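Local coordinates for aerolysin-like protein (PDB 6LH8), which belongs to the aerolysin-like pore-forming proteins of the toad Bombina maxima and probably acts on membranes by forming pores or regulating their formation, at residues A[72-77]-A[92-96]; A[11-16]-A[119-125]. One frame throughout, in Å; residues are numbered along the deposited sequence.

Overall arrangement
From the N terminus, the chain runs first along strand 4-28, whose residues 11-16 later take up residues 119-125 of strand 110-130. That pairing, contact 2, closes a loop of about a hundred residues. Strand 41-53, the two-stranded hairpin 65-68/81-84 and strand 90-100 all fall within it, and so does contact 1, where the loop 72-77 between the hairpin strands meets residues 92-96. The contacts therefore nest and do not cross. They lie about 18 Å apart between centres, at opposite edge strands of one five-stranded antiparallel sheet. Lys-71, just before contact 1, forms a salt bridge with Glu-12 of contact 2, so the hairpin loop ties to both edge strands.

Contact 1: residues A[72-77]-A[92-96]; sequences HRLNGN and TELSE
Glu-93 lays its carboxylate (chi1 m, chi2 t) between the Arg-73 guanidinium and the Leu-74 backbone amide, one oxygen to each. Glu-93 OE1 takes a salt bridge from Arg-73 NE at 2.8 Å, and Glu-93 OE2 accepts from Leu-74 N at 2.9 Å. The chain at 73-74 is extended, then reverses in a type I' beta turn from Leu-74 to Asn-77, with Asn-75 and Gly-76 both at positive phi and Asn-77 N bonded to Leu-74 O at 2.9 Å. Asn-75 (chi1 m) donates from ND2 to Leu-94 O at 2.9 Å; its OD1 reaches Glu-96 N through a water. Leu-74 CD1 packs 3.8 Å from Ser-95 OG. Glu-93 and Ser-95 point toward the loop, Leu-94 away. This is a turn docked on an edge strand by a salt bridge and two side-chain-to-backbone hydrogen bonds, with no backbone-to-backbone pairing between the two segments. Strand 41-53 pairs with 90-100 through Ile-48 and Arg-46, both of which the Leu-74 side chain touches, while its His-50 hydrogen-bonds Glu-93 OE1.

Contact 2: residues A[11-16]-A[119-125]; sequences KEIEGS and ENITSAP
Lys-11 begins the segment at the surface, its CB 3.6 Å from Pro-125 CD while the amine end leads away. At Glu-12 the backbone turns extended (phi/psi -61/139), and its CA comes 3.2 Å from Ser-123 O in a CA-H...O contact. The Glu-12 side chain runs out in a t,t rotamer; its OE1 forms a salt bridge with Lys-71 and shares a water with Thr-122 OG1. Strand geometry starts at Ile-13, an antiparallel hydrogen-bonded pair with Ser-123: Ile-13 N to Ser-123 O is 2.8 Å, and Ser-123 N to Ile-13 O is 3.2 Å. Their side chains share a face, Ile-13 CB lying 3.6 Å from Ser-123 OG. Glu-14 follows opposite Thr-122 as a non-hydrogen-bonded pair (CA-CA 5.0 Å), with both side chains on the other face. At Gly-15 (phi/psi -83/-143) the register slips: Gly-15 N makes a weak 2.7 Å bond to Ile-121 O, and a CB here would clash with that oxygen. Ser-16 then offers its O to Ile-121 N at 2.8 Å, its CB packs 3.8 Å from Ile-121 CD1, and a water links its OG, weakly, to Glu-119 O. The axes of 13-16 and 119-125 approach to 4.6 Å at 143°. Strand 133-154 flanks 119-125 on its other side, pairing with Asn-120, Thr-122 and Ala-124. With Gly-15 and Ser-16 set together against Ile-121, this is a beta bulge in an edge strand, part of the long antiparallel sheet that characterises aerolysin-like pore-forming proteins.

Contact 1: residues A[72-77]-A[92-96]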
# COMPACT_ATOMS: atom_id res chain seq x y z
N HIS A 72 -3.05 -4.73 -6.46
CA HIS A 72 -3.32 -3.53 -5.68
C HIS A 72 -2.52 -2.36 -6.24
O HIS A 72 -1.29 -2.40 -6.22
CB HIS A 72 -2.99 -3.75 -4.21
CG HIS A 72 -3.63 -4.97 -3.63
ND1 HIS A 72 -5.00 -5.09 -3.52
CD2 HIS A 72 -3.10 -6.11 -3.14
CE1 HIS A 72 -5.29 -6.27 -2.99
NE2 HIS A 72 -4.16 -6.91 -2.75
N ARG A 73 -3.21 -1.32 -6.70
CA ARG A 73 -2.56 -0.18 -7.35
C ARG A 73 -3.15 1.11 -6.80
O ARG A 73 -4.19 1.12 -6.14
CB ARG A 73 -2.73 -0.22 -8.88
CG ARG A 73 -2.32 -1.52 -9.55
CD ARG A 73 -0.83 -1.74 -9.48
NE ARG A 73 -0.07 -0.59 -9.99
CZ ARG A 73 0.29 -0.44 -11.26
NH1 ARG A 73 -0.04 -1.35 -12.16
NH2 ARG A 73 0.99 0.63 -11.62
N LEU A 74 -2.46 2.22 -7.08
CA LEU A 74 -2.89 3.56 -6.73
C LEU A 74 -3.08 4.38 -8.00
O LEU A 74 -2.62 4.01 -9.08
CB LEU A 74 -1.87 4.25 -5.81
CG LEU A 74 -1.63 3.64 -4.43
CD1 LEU A 74 -0.62 4.45 -3.65
CD2 LEU A 74 -2.94 3.54 -3.64
N ASN A 75 -3.78 5.51 -7.86
CA ASN A 75 -3.90 6.53 -8.91
C ASN A 75 -4.58 6.02 -10.17
O ASN A 75 -4.48 6.65 -11.23
CB ASN A 75 -2.53 7.11 -9.27
CG ASN A 75 -1.86 7.78 -8.09
OD1 ASN A 75 -2.46 8.62 -7.42
ND2 ASN A 75 -0.60 7.43 -7.83
N GLY A 76 -5.28 4.89 -10.09
CA GLY A 76 -5.85 4.28 -11.28
C GLY A 76 -4.79 3.80 -12.26
O GLY A 76 -5.10 3.51 -13.42
N ASN A 77 -3.54 3.72 -11.80
CA ASN A 77 -2.47 3.21 -12.65
C ASN A 77 -2.73 1.76 -13.01
O ASN A 77 -3.11 0.95 -12.16
CB ASN A 77 -1.12 3.35 -11.96
CG ASN A 77 -0.74 4.79 -11.70
OD1 ASN A 77 -0.38 5.15 -10.58
ND2 ASN A 77 -0.82 5.62 -12.73
N THR A 92 7.65 1.79 -5.62
CA THR A 92 6.69 2.37 -4.68
C THR A 92 5.73 3.29 -5.43
O THR A 92 6.17 4.21 -6.12
CB THR A 92 7.39 3.14 -3.57
OG1 THR A 92 8.27 2.26 -2.86
CG2 THR A 92 6.39 3.74 -2.60
N GLU A 93 4.44 3.02 -5.30
CA GLU A 93 3.42 3.96 -5.74
C GLU A 93 3.10 4.92 -4.60
O GLU A 93 3.26 4.60 -3.42
CB GLU A 93 2.14 3.22 -6.16
CG GLU A 93 2.32 2.21 -7.27
CD GLU A 93 1.01 1.60 -7.72
OE1 GLU A 93 0.81 0.38 -7.49
OE2 GLU A 93 0.16 2.33 -8.28
N LEU A 94 2.67 6.13 -4.97
CA LEU A 94 2.36 7.15 -3.99
C LEU A 94 1.14 7.94 -4.46
O LEU A 94 1.05 8.30 -5.63
CB LEU A 94 3.56 8.09 -3.77
CG LEU A 94 3.39 9.31 -2.87
CD1 LEU A 94 3.02 8.90 -1.46
CD2 LEU A 94 4.67 10.13 -2.87
N SER A 95 0.20 8.16 -3.55
CA SER A 95 -0.92 9.04 -3.85
C SER A 95 -1.17 9.94 -2.65
O SER A 95 -0.68 9.70 -1.54
CB SER A 95 -2.19 8.27 -4.23
OG SER A 95 -2.72 7.54 -3.14
N GLU A 96 -1.93 11.01 -2.88
CA GLU A 96 -2.35 11.88 -1.79
C GLU A 96 -3.72 11.42 -1.31
O GLU A 96 -4.64 11.27 -2.11
CB GLU A 96 -2.42 13.34 -2.24
CG GLU A 96 -2.72 14.29 -1.08
CD GLU A 96 -3.11 15.69 -1.54
OE1 GLU A 96 -4.27 15.89 -1.97
OE2 GLU A 96 -2.26 16.59 -1.45
O HOH W 1 -5.26 6.18 -5.09
O HOH W 2 -2.77 11.38 -5.90

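Contact 2: residues A[11-16]-A[119-125]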
# COMPACT_ATOMS: atom_id res chain seq x y z
N LYS A 11 -2.13 -18.69 -5.15
CA LYS A 11 -1.21 -19.13 -4.10
C LYS A 11 -0.80 -18.00 -3.17
O LYS A 11 0.17 -18.16 -2.41
CB LYS A 11 0.03 -19.77 -4.72
CG LYS A 11 -0.24 -21.09 -5.44
CD LYS A 11 -0.70 -22.16 -4.45
CE LYS A 11 -0.94 -23.51 -5.11
NZ LYS A 11 -1.73 -24.43 -4.23
N GLU A 12 -1.51 -16.87 -3.21
CA GLU A 12 -1.15 -15.69 -2.42
C GLU A 12 -1.20 -15.99 -0.93
O GLU A 12 -2.11 -16.67 -0.44
CB GLU A 12 -2.11 -14.54 -2.75
CG GLU A 12 -1.87 -13.29 -1.91
CD GLU A 12 -2.66 -12.10 -2.41
OE1 GLU A 12 -2.30 -11.55 -3.47
OE2 GLU A 12 -3.64 -11.72 -1.74
N ILE A 13 -0.21 -15.46 -0.20
CA ILE A 13 -0.10 -15.61 1.25
C ILE A 13 -0.52 -14.30 1.89
O ILE A 13 -0.10 -13.22 1.45
CB ILE A 13 1.34 -15.97 1.67
CG1 ILE A 13 1.74 -17.34 1.11
CG2 ILE A 13 1.50 -15.90 3.21
CD1 ILE A 13 3.28 -17.62 1.21
N GLU A 14 -1.35 -14.39 2.92
CA GLU A 14 -1.74 -13.23 3.72
C GLU A 14 -0.67 -13.03 4.79
O GLU A 14 -0.63 -13.75 5.79
CB GLU A 14 -3.13 -13.45 4.33
CG GLU A 14 -3.61 -12.33 5.24
CD GLU A 14 -4.96 -12.66 5.88
OE1 GLU A 14 -5.22 -13.86 6.16
OE2 GLU A 14 -5.77 -11.73 6.08
N GLY A 15 0.21 -12.06 4.57
CA GLY A 15 1.19 -11.73 5.58
C GLY A 15 0.54 -10.77 6.57
O GLY A 15 -0.64 -10.90 6.87
N SER A 16 1.30 -9.80 7.05
CA SER A 16 0.80 -8.88 8.05
C SER A 16 -0.51 -8.23 7.61
O SER A 16 -0.69 -7.89 6.44
CB SER A 16 1.88 -7.82 8.31
OG SER A 16 1.51 -6.95 9.34
N GLU A 119 -3.30 -1.73 6.72
CA GLU A 119 -1.98 -1.94 6.16
C GLU A 119 -1.80 -3.44 6.02
O GLU A 119 -2.05 -4.18 6.97
CB GLU A 119 -0.89 -1.28 7.02
CG GLU A 119 -1.08 0.24 7.15
CD GLU A 119 0.14 0.96 7.69
OE1 GLU A 119 1.09 0.28 8.11
OE2 GLU A 119 0.13 2.21 7.70
N ASN A 120 -1.42 -3.89 4.83
CA ASN A 120 -1.41 -5.31 4.54
C ASN A 120 -0.14 -5.69 3.80
O ASN A 120 0.32 -4.96 2.92
CB ASN A 120 -2.61 -5.73 3.67
CG ASN A 120 -3.93 -5.58 4.37
OD1 ASN A 120 -4.43 -6.52 5.00
ND2 ASN A 120 -4.54 -4.40 4.24
N ILE A 121 0.42 -6.85 4.13
CA ILE A 121 1.48 -7.46 3.33
C ILE A 121 0.94 -8.75 2.73
O ILE A 121 0.38 -9.59 3.44
CB ILE A 121 2.76 -7.72 4.15
CG1 ILE A 121 3.31 -6.40 4.71
CG2 ILE A 121 3.82 -8.37 3.29
CD1 ILE A 121 4.40 -6.59 5.75
N THR A 122 1.09 -8.90 1.42
CA THR A 122 0.74 -10.14 0.74
C THR A 122 1.91 -10.53 -0.15
O THR A 122 2.75 -9.70 -0.51
CB THR A 122 -0.53 -10.00 -0.10
OG1 THR A 122 -0.37 -8.93 -1.06
CG2 THR A 122 -1.73 -9.73 0.79
N SER A 123 1.99 -11.82 -0.48
CA SER A 123 3.09 -12.30 -1.31
C SER A 123 2.57 -13.44 -2.18
O SER A 123 1.60 -14.12 -1.81
CB SER A 123 4.28 -12.76 -0.45
OG SER A 123 3.89 -13.72 0.52
N ALA A 124 3.20 -13.65 -3.34
CA ALA A 124 2.72 -14.70 -4.23
C ALA A 124 3.88 -15.22 -5.08
O ALA A 124 4.86 -14.51 -5.30
CB ALA A 124 1.59 -14.20 -5.15
N PRO A 125 3.80 -16.48 -5.53
CA PRO A 125 4.83 -17.00 -6.44
C PRO A 125 4.74 -16.35 -7.82
O PRO A 125 3.67 -15.98 -8.29
CB PRO A 125 4.51 -18.50 -6.53
CG PRO A 125 3.49 -18.78 -5.44
CD PRO A 125 2.76 -17.48 -5.24
O HOH W 3 -1.22 -8.89 -3.73
O HOH W 4 0.76 -5.01 7.60